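Local coordinates for protein TRNA threonylcarbamoyladenosine dehydratase (Escherichia coli, PDB 4D79) that catalyses the ATP-dependent dehydration of threonylcarbamoyladenosine at position 37 of tRNAs reading codons that begin with adenine, giving its cyclic form, at residues T162-T167 against D202-T207; D130-K135 against A179-R184; I54-L59 against E99-V104. All coordinates share one frame; numbering follows the deposited sequence.

Contact 1 (T162-T167 against D202-T207); sequences TQIQVT and DCVFST. With NA (sodium ion), chain J; K (potassium ion), chain I.
Strands 164-167 and 202-206 run antiparallel, their short axes 146° apart and 4.6 Å at closest approach. Two hydrogen-bonded pairs, Gln165 with Phe205 and Thr167 with Cys203, flank the non-hydrogen-bonded pair Val166 with Val204. At the end where it meets Thr207, Gln163 can be followed outward. Its CB touches both Ser206 OG and Thr207 OG1, CG and CD run past Thr207 OG1 with the side chains crossing at about a right angle, and OE1 accepts from Thr207 OG1 at 2.8 Å, in the amide plane and on a lone pair. NE2 turns to Asp160, so both ends of the amide are held and its flip is defined. Thr207 N also donates to Gln163 O, at 3.3 Å and from above the carbonyl plane. On the face of Ile164 and Val204, CG2 of the first meets CG1 of the second at a tight 3.5 Å. On the other face Gln165 CG lies 3.6 Å from Phe205 CE1. Ser206 O binds potassium at 2.4 Å, in a site shared with Gln158, Gln174, Glu208 and a water. Thr162 O binds sodium at 2.3 Å; Thr162 O of the second subunit binds the same ion. Strand 164-168 is thus the reversed outermost strand of a mixed sheet; 202-206 runs parallel to the other five in the Rossmann-like fold of the HesA/MoeB/ThiF family, and each segment supplies a carbonyl to a cation site.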
loop_
_atom_site.group_PDB
_atom_site.type_symbol
_atom_site.label_atom_id
_atom_site.label_comp_id
_atom_site.label_asym_id
_atom_site.label_seq_id
_atom_site.Cartn_x
_atom_site.Cartn_y
_atom_site.Cartn_z
ATOM N N THR B 162 7.659 7.288 -2.271
ATOM C CA THR B 162 7.933 8.336 -1.293
ATOM C C THR B 162 7.711 9.739 -1.829
ATOM O O THR B 162 7.845 10.694 -1.063
ATOM C CB THR B 162 9.385 8.254 -0.781
ATOM O OG1 THR B 162 10.289 8.591 -1.855
ATOM C CG2 THR B 162 9.695 6.895 -0.281
ATOM N N GLN B 163 7.383 9.903 -3.103
ATOM C CA GLN B 163 7.115 11.231 -3.659
ATOM C C GLN B 163 5.624 11.550 -3.774
ATOM O O GLN B 163 5.272 12.643 -4.230
ATOM C CB GLN B 163 7.798 11.368 -5.019
ATOM C CG GLN B 163 9.313 11.469 -4.931
ATOM C CD GLN B 163 9.965 11.832 -6.236
ATOM O OE1 GLN B 163 9.742 12.914 -6.800
ATOM N NE2 GLN B 163 10.779 10.914 -6.743
ATOM N N ILE B 164 4.752 10.668 -3.285
ATOM C CA ILE B 164 3.306 10.892 -3.318
ATOM C C ILE B 164 2.924 11.890 -2.235
ATOM O O ILE B 164 3.406 11.820 -1.110
ATOM C CB ILE B 164 2.571 9.548 -3.146
ATOM C CG1 ILE B 164 2.998 8.586 -4.246
ATOM C CG2 ILE B 164 1.058 9.722 -3.043
ATOM C CD1 ILE B 164 2.577 7.137 -4.041
ATOM N N GLN B 165 2.043 12.815 -2.571
ATOM C CA GLN B 165 1.611 13.840 -1.637
ATOM C C GLN B 165 0.237 14.340 -2.082
ATOM O O GLN B 165 -0.310 13.912 -3.103
ATOM C CB GLN B 165 2.645 14.960 -1.521
ATOM C CG GLN B 165 3.211 15.403 -2.813
ATOM C CD GLN B 165 4.436 16.274 -2.647
ATOM O OE1 GLN B 165 4.338 17.418 -2.227
ATOM N NE2 GLN B 165 5.607 15.711 -2.930
ATOM N N VAL B 166 -0.324 15.251 -1.292
ATOM C CA VAL B 166 -1.661 15.796 -1.508
ATOM C C VAL B 166 -1.539 17.301 -1.689
ATOM O O VAL B 166 -0.922 17.980 -0.860
ATOM C CB VAL B 166 -2.611 15.481 -0.330
ATOM C CG1 VAL B 166 -4.038 15.912 -0.677
ATOM C CG2 VAL B 166 -2.583 14.011 0.019
ATOM N N THR B 167 -2.162 17.827 -2.744
ATOM C CA THR B 167 -2.184 19.260 -2.961
ATOM C C THR B 167 -3.474 19.626 -3.709
ATOM O O THR B 167 -4.276 18.769 -4.102
ATOM C CB THR B 167 -0.917 19.701 -3.728
ATOM O OG1 THR B 167 -0.723 21.115 -3.607
ATOM C CG2 THR B 167 -1.000 19.346 -5.183
ATOM N N ASP B 202 -8.900 18.572 -3.491
ATOM C CA ASP B 202 -7.696 17.940 -2.951
ATOM C C ASP B 202 -7.320 16.780 -3.855
ATOM O O ASP B 202 -8.167 15.943 -4.170
ATOM C CB ASP B 202 -7.859 17.385 -1.530
ATOM C CG ASP B 202 -8.128 18.443 -0.481
ATOM O OD1 ASP B 202 -7.866 19.635 -0.736
ATOM O OD2 ASP B 202 -8.590 18.071 0.644
ATOM N N CYS B 203 -6.042 16.699 -4.231
ATOM C CA CYS B 203 -5.603 15.738 -5.236
ATOM C C CYS B 203 -4.325 15.020 -4.793
ATOM O O CYS B 203 -3.326 15.665 -4.465
ATOM C CB CYS B 203 -5.358 16.425 -6.569
ATOM S SG CYS B 203 -5.037 15.222 -7.893
ATOM N N VAL B 204 -4.353 13.688 -4.820
ATOM C CA VAL B 204 -3.154 12.893 -4.589
ATOM C C VAL B 204 -2.372 12.803 -5.903
ATOM O O VAL B 204 -2.921 12.435 -6.946
ATOM C CB VAL B 204 -3.511 11.488 -4.090
ATOM C CG1 VAL B 204 -2.204 10.682 -3.801
ATOM C CG2 VAL B 204 -4.429 11.537 -2.846
ATOM N N PHE B 205 -1.098 13.148 -5.855
ATOM C CA PHE B 205 -0.226 13.106 -7.022
ATOM C C PHE B 205 1.183 12.801 -6.538
ATOM O O PHE B 205 1.421 12.650 -5.344
ATOM C CB PHE B 205 -0.260 14.441 -7.789
ATOM C CG PHE B 205 0.605 15.478 -7.166
ATOM C CD1 PHE B 205 0.269 16.023 -5.946
ATOM C CD2 PHE B 205 1.771 15.895 -7.776
ATOM C CE1 PHE B 205 1.100 16.958 -5.317
ATOM C CE2 PHE B 205 2.596 16.835 -7.153
ATOM C CZ PHE B 205 2.265 17.357 -5.931
ATOM N N SER B 206 2.118 12.688 -7.481
ATOM C CA SER B 206 3.517 12.486 -7.156
ATOM C C SER B 206 4.409 13.480 -7.885
ATOM O O SER B 206 4.159 13.815 -9.042
ATOM C CB SER B 206 3.911 11.064 -7.459
ATOM O OG SER B 206 5.310 10.933 -7.336
ATOM N N THR B 207 5.439 13.971 -7.195
ATOM C CA THR B 207 6.404 14.870 -7.816
ATOM C C THR B 207 7.346 14.148 -8.757
ATOM O O THR B 207 8.113 14.815 -9.442
ATOM C CB THR B 207 7.255 15.597 -6.780
ATOM O OG1 THR B 207 7.805 14.657 -5.853
ATOM C CG2 THR B 207 6.396 16.622 -6.020
HETATM NA NA NA J . 6.813 10.926 0.997
HETATM K K K I . 4.108 12.623 -11.155
HETATM O O HOH W 1 4.809 9.823 -0.031
HETATM O O HOH W 2 5.742 12.808 0.046
HETATM O O HOH W 3 1.271 12.162 -10.312
HETATM O O HOH W 4 6.605 8.517 1.833
HETATM O O HOH W 5 9.010 10.818 2.199
#

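Contact 2 (D130-K135 against A179-R184); sequences DSVRPK and AKLRER. With ATP (adenosine-5'-triphosphate), chain K.
The first turn of helix 132-144 faces helix 176-189, with the backbones nearest where the CA atoms of Val132 and Leu181 stand 5.6 Å apart; no hydrogen bond joins the segments. Val132 carries the approach. Its CG1, anti to the backbone N (chi1 179°), rests 3.8 Å from Leu181 CA and 4.0 Å from Arg184 CB, while CG2 meets Lys180 CB, so one valine fits against three residues of a single turn. Leu181, with CG anti to its backbone N, sends both methyls to Lys135, and the two chains cross at about a right angle. Lys135 CE comes to 3.8 Å from Leu181 CD2; beyond it NZ forms a salt bridge with Asp127 and donates to the carbonyls of Ile129 and Thr152. Arg184, bent at chi2 and chi3, brings NH1 to 3.4 Å from Arg133 CG. The guanidinium planes are 86° apart, and Arg133 is poorly ordered. Away from this interface, Asp130 and Pro134 belong to the ATP pocket, with Pro134 CB 3.0 Å from N6 of ATP. Helix 176-189 thus packs beside the helix that leads from strand 124-127 to strand 149-152, Leu181 also reaching Ala136, Ile139 and the loop residue Leu169.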
loop_
_atom_site.group_PDB
_atom_site.type_symbol
_atom_site.label_atom_id
_atom_site.label_comp_id
_atom_site.label_asym_id
_atom_site.label_seq_id
_atom_site.Cartn_x
_atom_site.Cartn_y
_atom_site.Cartn_z
ATOM N N ASP B 130 -10.085 6.577 -13.629
ATOM C CA ASP B 130 -8.944 6.774 -14.513
ATOM C C ASP B 130 -9.307 7.505 -15.804
ATOM O O ASP B 130 -8.402 7.871 -16.554
ATOM C CB ASP B 130 -8.270 5.419 -14.820
ATOM C CG ASP B 130 -9.130 4.509 -15.674
ATOM O OD1 ASP B 130 -10.370 4.641 -15.642
ATOM O OD2 ASP B 130 -8.559 3.637 -16.364
ATOM N N SER B 131 -10.599 7.665 -16.102
ATOM C CA SER B 131 -11.089 8.275 -17.333
ATOM C C SER B 131 -11.616 9.686 -17.076
ATOM O O SER B 131 -12.397 9.907 -16.147
ATOM C CB SER B 131 -12.190 7.402 -17.944
ATOM O OG SER B 131 -13.080 8.163 -18.737
ATOM N N VAL B 132 -11.249 10.633 -17.943
ATOM C CA VAL B 132 -11.386 12.044 -17.585
ATOM C C VAL B 132 -12.849 12.479 -17.562
ATOM O O VAL B 132 -13.235 13.308 -16.730
ATOM C CB VAL B 132 -10.552 12.922 -18.527
ATOM C CG1 VAL B 132 -10.708 14.386 -18.160
ATOM C CG2 VAL B 132 -9.099 12.520 -18.450
ATOM N N ARG B 133 -13.666 11.978 -18.503
ATOM C CA ARG B 133 -15.047 12.438 -18.659
ATOM C C ARG B 133 -15.856 12.238 -17.378
ATOM O O ARG B 133 -16.375 13.219 -16.820
ATOM C CB ARG B 133 -15.702 11.679 -19.821
ATOM C CG ARG B 133 -15.147 11.878 -21.228
ATOM C CD ARG B 133 -15.912 10.975 -22.217
ATOM N NE ARG B 133 -15.397 11.009 -23.589
ATOM C CZ ARG B 133 -14.400 10.248 -24.046
ATOM N NH1 ARG B 133 -13.801 9.366 -23.255
ATOM N NH2 ARG B 133 -14.007 10.354 -25.311
ATOM N N PRO B 134 -16.020 11.018 -16.877
ATOM C CA PRO B 134 -16.742 10.831 -15.611
ATOM C C PRO B 134 -16.021 11.425 -14.403
ATOM O O PRO B 134 -16.674 11.832 -13.433
ATOM C CB PRO B 134 -16.838 9.307 -15.514
ATOM C CG PRO B 134 -15.621 8.814 -16.302
ATOM C CD PRO B 134 -15.493 9.750 -17.416
ATOM N N LYS B 135 -14.691 11.443 -14.419
ATOM C CA LYS B 135 -13.927 12.033 -13.327
ATOM C C LYS B 135 -14.294 13.497 -13.149
ATOM O O LYS B 135 -14.547 13.952 -12.029
ATOM C CB LYS B 135 -12.430 11.878 -13.613
ATOM C CG LYS B 135 -11.526 12.057 -12.423
ATOM C CD LYS B 135 -10.111 11.619 -12.803
ATOM C CE LYS B 135 -9.165 11.679 -11.623
ATOM N NZ LYS B 135 -9.391 10.588 -10.634
ATOM N N ALA B 179 -3.867 17.066 -15.565
ATOM C CA ALA B 179 -3.884 18.178 -16.521
ATOM C C ALA B 179 -5.123 18.141 -17.407
ATOM O O ALA B 179 -5.812 19.149 -17.564
ATOM C CB ALA B 179 -2.621 18.157 -17.386
ATOM N N LYS B 180 -5.435 16.979 -17.983
ATOM C CA LYS B 180 -6.633 16.860 -18.810
ATOM C C LYS B 180 -7.891 17.152 -18.006
ATOM O O LYS B 180 -8.832 17.795 -18.511
ATOM C CB LYS B 180 -6.700 15.457 -19.416
ATOM C CG LYS B 180 -5.662 15.202 -20.484
ATOM C CD LYS B 180 -5.789 13.806 -21.100
ATOM C CE LYS B 180 -5.157 12.746 -20.203
ATOM N NZ LYS B 180 -5.066 11.406 -20.855
ATOM N N LEU B 181 -7.908 16.693 -16.747
ATOM C CA LEU B 181 -9.043 16.880 -15.851
ATOM C C LEU B 181 -9.294 18.349 -15.588
ATOM O O LEU B 181 -10.438 18.808 -15.642
ATOM C CB LEU B 181 -8.791 16.141 -14.540
ATOM C CG LEU B 181 -9.800 16.231 -13.425
ATOM C CD1 LEU B 181 -11.167 15.711 -13.886
ATOM C CD2 LEU B 181 -9.236 15.439 -12.229
ATOM N N ARG B 182 -8.234 19.111 -15.322
ATOM C CA ARG B 182 -8.399 20.555 -15.185
ATOM C C ARG B 182 -8.998 21.158 -16.448
ATOM O O ARG B 182 -9.883 22.010 -16.379
ATOM C CB ARG B 182 -7.054 21.214 -14.875
ATOM C CG ARG B 182 -6.537 20.911 -13.486
ATOM C CD ARG B 182 -5.368 21.817 -13.145
ATOM N NE ARG B 182 -4.236 21.590 -14.032
ATOM C CZ ARG B 182 -3.201 20.803 -13.757
ATOM N NH1 ARG B 182 -3.120 20.158 -12.595
ATOM N NH2 ARG B 182 -2.237 20.672 -14.642
ATOM N N GLU B 183 -8.547 20.706 -17.614
ATOM C CA GLU B 183 -9.059 21.274 -18.856
ATOM C C GLU B 183 -10.534 20.943 -19.055
ATOM O O GLU B 183 -11.315 21.807 -19.482
ATOM C CB GLU B 183 -8.208 20.777 -20.033
ATOM C CG GLU B 183 -6.737 21.214 -19.971
ATOM C CD GLU B 183 -6.557 22.649 -19.491
ATOM O OE1 GLU B 183 -6.861 23.583 -20.267
ATOM O OE2 GLU B 183 -6.115 22.843 -18.334
ATOM N N ARG B 184 -10.945 19.707 -18.738
ATOM C CA ARG B 184 -12.351 19.346 -18.908
ATOM C C ARG B 184 -13.231 20.037 -17.876
ATOM O O ARG B 184 -14.380 20.405 -18.169
ATOM C CB ARG B 184 -12.551 17.833 -18.826
ATOM C CG ARG B 184 -13.928 17.402 -19.302
ATOM C CD ARG B 184 -14.037 17.586 -20.816
ATOM N NE ARG B 184 -13.306 16.573 -21.568
ATOM C CZ ARG B 184 -13.851 15.432 -21.987
ATOM N NH1 ARG B 184 -15.140 15.200 -21.777
ATOM N NH2 ARG B 184 -13.127 14.548 -22.663
HETATM P PG ATP K . -7.545 -1.503 -17.913
HETATM O O1G ATP K . -6.360 -2.089 -18.641
HETATM O O2G ATP K . -8.659 -2.485 -17.638
HETATM O O3G ATP K . -7.981 -0.155 -18.439
HETATM P PB ATP K . -7.784 -0.436 -15.293
HETATM O O1B ATP K . -8.527 0.743 -15.881
HETATM O O2B ATP K . -8.473 -1.455 -14.402
HETATM O O3B ATP K . -6.954 -1.189 -16.452
HETATM P PA ATP K . -6.654 1.331 -13.412
HETATM O O1A ATP K . -6.475 2.603 -14.235
HETATM O O2A ATP K . -5.652 1.012 -12.335
HETATM O O3A ATP K . -6.538 0.120 -14.452
HETATM O "O5'" ATP K . -8.159 1.236 -12.803
HETATM C "C5'" ATP K . -9.175 2.242 -12.983
HETATM C "C4'" ATP K . -10.580 1.864 -12.494
HETATM O "O4'" ATP K . -11.507 2.996 -12.485
HETATM C "C3'" ATP K . -11.230 0.799 -13.369
HETATM O "O3'" ATP K . -11.634 -0.349 -12.605
HETATM C "C2'" ATP K . -12.443 1.494 -13.959
HETATM O "O2'" ATP K . -13.512 0.595 -14.211
HETATM C "C1'" ATP K . -12.816 2.541 -12.922
HETATM N N9 ATP K . -13.758 3.551 -13.501
HETATM C C8 ATP K . -13.517 4.202 -14.668
HETATM N N7 ATP K . -14.523 5.054 -15.000
HETATM C C5 ATP K . -15.440 4.950 -14.035
HETATM C C6 ATP K . -16.731 5.604 -13.793
HETATM N N6 ATP K . -17.187 6.488 -14.683
HETATM N N1 ATP K . -17.438 5.279 -12.708
HETATM C C2 ATP K . -16.981 4.358 -11.829
HETATM N N3 ATP K . -15.801 3.717 -11.987
HETATM C C4 ATP K . -14.971 3.962 -13.050
#

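Contact 3 (I54-L59 against E99-V104); sequences IGAITL and ECRVTV
Arg101 leaves its strand with CG anti to the backbone N (chi1 174°) and bends at chi3 (65°), which folds the guanidinium back over Ala56. One face of that group receives Ala56 CB, offset toward the rim, with NH2 as its nearest atom at 3.6 Å. Thr58 and Thr103, on the same face of the sheet, both put OG1 anti to the carbonyl carbon and lie side by side; Thr58 OG1 sits 3.6 Å from Thr103 CB and takes His32 as its hydrogen-bond partner. On the other face, that of Ile57, Cys100 SG, also anti to its backbone N, reaches 3.9 Å from Ile57 CD1. The strands run parallel, 13° apart. Four backbone bonds of 2.9 Å link them: Gly55 O accepts from Arg101 N, Arg101 O from Ile57 N, Ile57 O from Thr103 N, and Thr103 O from Leu59 N. Just before the strands begin, a water donates to both Gly55 O and Glu99 O, bridging the two backbones. Strand 101-105 is outermost within the chain, and 56-60 lies between it and strand 32-36. Ile57 and Leu59 pack on helix 42-51, and Val102 and Val104 on helix 85-96, which connects the two strands as a beta-alpha-beta unit.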
loop_
_atom_site.group_PDB
_atom_site.type_symbol
_atom_site.label_atom_id
_atom_site.label_comp_id
_atom_site.label_asym_id
_atom_site.label_seq_id
_atom_site.Cartn_x
_atom_site.Cartn_y
_atom_site.Cartn_z
ATOM N N ILE B 54 -14.019 1.572 8.971
ATOM C CA ILE B 54 -15.101 2.331 8.329
ATOM C C ILE B 54 -16.357 1.468 8.259
ATOM O O ILE B 54 -16.329 0.330 7.788
ATOM C CB ILE B 54 -14.655 2.832 6.947
ATOM C CG1 ILE B 54 -13.514 3.847 7.104
ATOM C CG2 ILE B 54 -15.791 3.431 6.204
ATOM C CD1 ILE B 54 -13.927 5.183 7.718
ATOM N N GLY B 55 -17.479 2.012 8.736
ATOM C CA GLY B 55 -18.650 1.177 8.993
ATOM C C GLY B 55 -19.534 0.912 7.806
ATOM O O GLY B 55 -20.272 -0.084 7.806
ATOM N N ALA B 56 -19.450 1.750 6.781
ATOM C CA ALA B 56 -20.236 1.575 5.570
ATOM C C ALA B 56 -19.384 2.039 4.405
ATOM O O ALA B 56 -18.750 3.099 4.460
ATOM C CB ALA B 56 -21.556 2.352 5.585
ATOM N N ILE B 57 -19.349 1.232 3.368
ATOM C CA ILE B 57 -18.541 1.515 2.201
ATOM C C ILE B 57 -19.403 1.262 0.981
ATOM O O ILE B 57 -20.029 0.203 0.871
ATOM C CB ILE B 57 -17.259 0.641 2.166
ATOM C CG1 ILE B 57 -16.374 0.962 3.375
ATOM C CG2 ILE B 57 -16.486 0.857 0.874
ATOM C CD1 ILE B 57 -15.235 -0.056 3.598
ATOM N N THR B 58 -19.416 2.214 0.051
ATOM C CA THR B 58 -19.997 2.006 -1.266
ATOM C C THR B 58 -18.888 1.923 -2.318
ATOM O O THR B 58 -17.924 2.701 -2.299
ATOM C CB THR B 58 -20.987 3.130 -1.615
ATOM O OG1 THR B 58 -22.087 3.100 -0.686
ATOM C CG2 THR B 58 -21.504 2.993 -3.072
ATOM N N LEU B 59 -19.014 0.946 -3.219
ATOM C CA LEU B 59 -18.057 0.711 -4.290
ATOM C C LEU B 59 -18.772 0.906 -5.614
ATOM O O LEU B 59 -19.764 0.222 -5.885
ATOM C CB LEU B 59 -17.482 -0.707 -4.224
ATOM C CG LEU B 59 -16.885 -1.143 -2.900
ATOM C CD1 LEU B 59 -16.363 -2.585 -2.951
ATOM C CD2 LEU B 59 -15.794 -0.188 -2.477
ATOM N N GLU B 99 -19.294 -6.998 9.810
ATOM C CA GLU B 99 -20.262 -6.020 10.271
ATOM C C GLU B 99 -20.226 -4.723 9.463
ATOM O O GLU B 99 -21.039 -3.819 9.714
ATOM C CB GLU B 99 -20.023 -5.722 11.758
ATOM C CG GLU B 99 -20.309 -6.947 12.618
ATOM C CD GLU B 99 -20.162 -6.683 14.102
ATOM O OE1 GLU B 99 -19.018 -6.519 14.546
ATOM O OE2 GLU B 99 -21.181 -6.654 14.823
ATOM N N CYS B 100 -19.345 -4.633 8.477
ATOM C CA CYS B 100 -19.322 -3.468 7.592
ATOM C C CYS B 100 -20.506 -3.537 6.625
ATOM O O CYS B 100 -20.808 -4.590 6.062
ATOM C CB CYS B 100 -18.009 -3.415 6.820
ATOM S SG CYS B 100 -17.864 -1.984 5.674
ATOM N N ARG B 101 -21.194 -2.421 6.433
ATOM C CA ARG B 101 -22.307 -2.370 5.475
ATOM C C ARG B 101 -21.760 -1.967 4.108
ATOM O O ARG B 101 -21.381 -0.816 3.896
ATOM C CB ARG B 101 -23.400 -1.414 5.953
ATOM C CG ARG B 101 -24.527 -1.177 4.966
ATOM C CD ARG B 101 -25.726 -0.472 5.648
ATOM N NE ARG B 101 -25.389 0.879 6.098
ATOM C CZ ARG B 101 -25.364 1.957 5.317
ATOM N NH1 ARG B 101 -25.646 1.862 4.025
ATOM N NH2 ARG B 101 -25.045 3.137 5.831
ATOM N N VAL B 102 -21.712 -2.914 3.184
ATOM C CA VAL B 102 -21.092 -2.714 1.885
ATOM C C VAL B 102 -22.164 -2.624 0.810
ATOM O O VAL B 102 -23.003 -3.516 0.688
ATOM C CB VAL B 102 -20.118 -3.844 1.541
ATOM C CG1 VAL B 102 -19.400 -3.493 0.261
ATOM C CG2 VAL B 102 -19.144 -4.052 2.667
ATOM N N THR B 103 -22.090 -1.587 -0.002
ATOM C CA THR B 103 -23.029 -1.399 -1.109
ATOM C C THR B 103 -22.234 -1.423 -2.401
ATOM O O THR B 103 -21.177 -0.789 -2.499
ATOM C CB THR B 103 -23.786 -0.081 -0.968
ATOM O OG1 THR B 103 -24.455 -0.056 0.297
ATOM C CG2 THR B 103 -24.804 0.126 -2.152
ATOM N N VAL B 104 -22.726 -2.180 -3.380
ATOM C CA VAL B 104 -22.139 -2.239 -4.713
ATOM C C VAL B 104 -23.064 -1.495 -5.650
ATOM O O VAL B 104 -24.260 -1.785 -5.693
ATOM C CB VAL B 104 -21.948 -3.695 -5.181
ATOM C CG1 VAL B 104 -21.605 -3.771 -6.653
ATOM C CG2 VAL B 104 -20.882 -4.369 -4.322
HETATM O O HOH W 6 -21.885 -1.323 9.834
#

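Starting from the N terminus, contact 3 closes first: the chain leaves 54-59, passes through helix 85-96 and returns as 99-104, completing one outer edge of the sheet. Contact 2 then opens at 130-135, but before it closes at 179-184 the chain has entered contact 1 through 162-167, which closes only at 202-207. Contacts 1 and 2 therefore cross, while contact 3 stands in series before both. Helix 176-189 lies in the connection between the two strands of contact 1, so contact 2 fastens that connection to helix 132-144. Contacts 1 and 3 occupy the two ends of the same sheet, with centres about 26 Å apart; the centres of contacts 1 and 2 are about 17 Å apart.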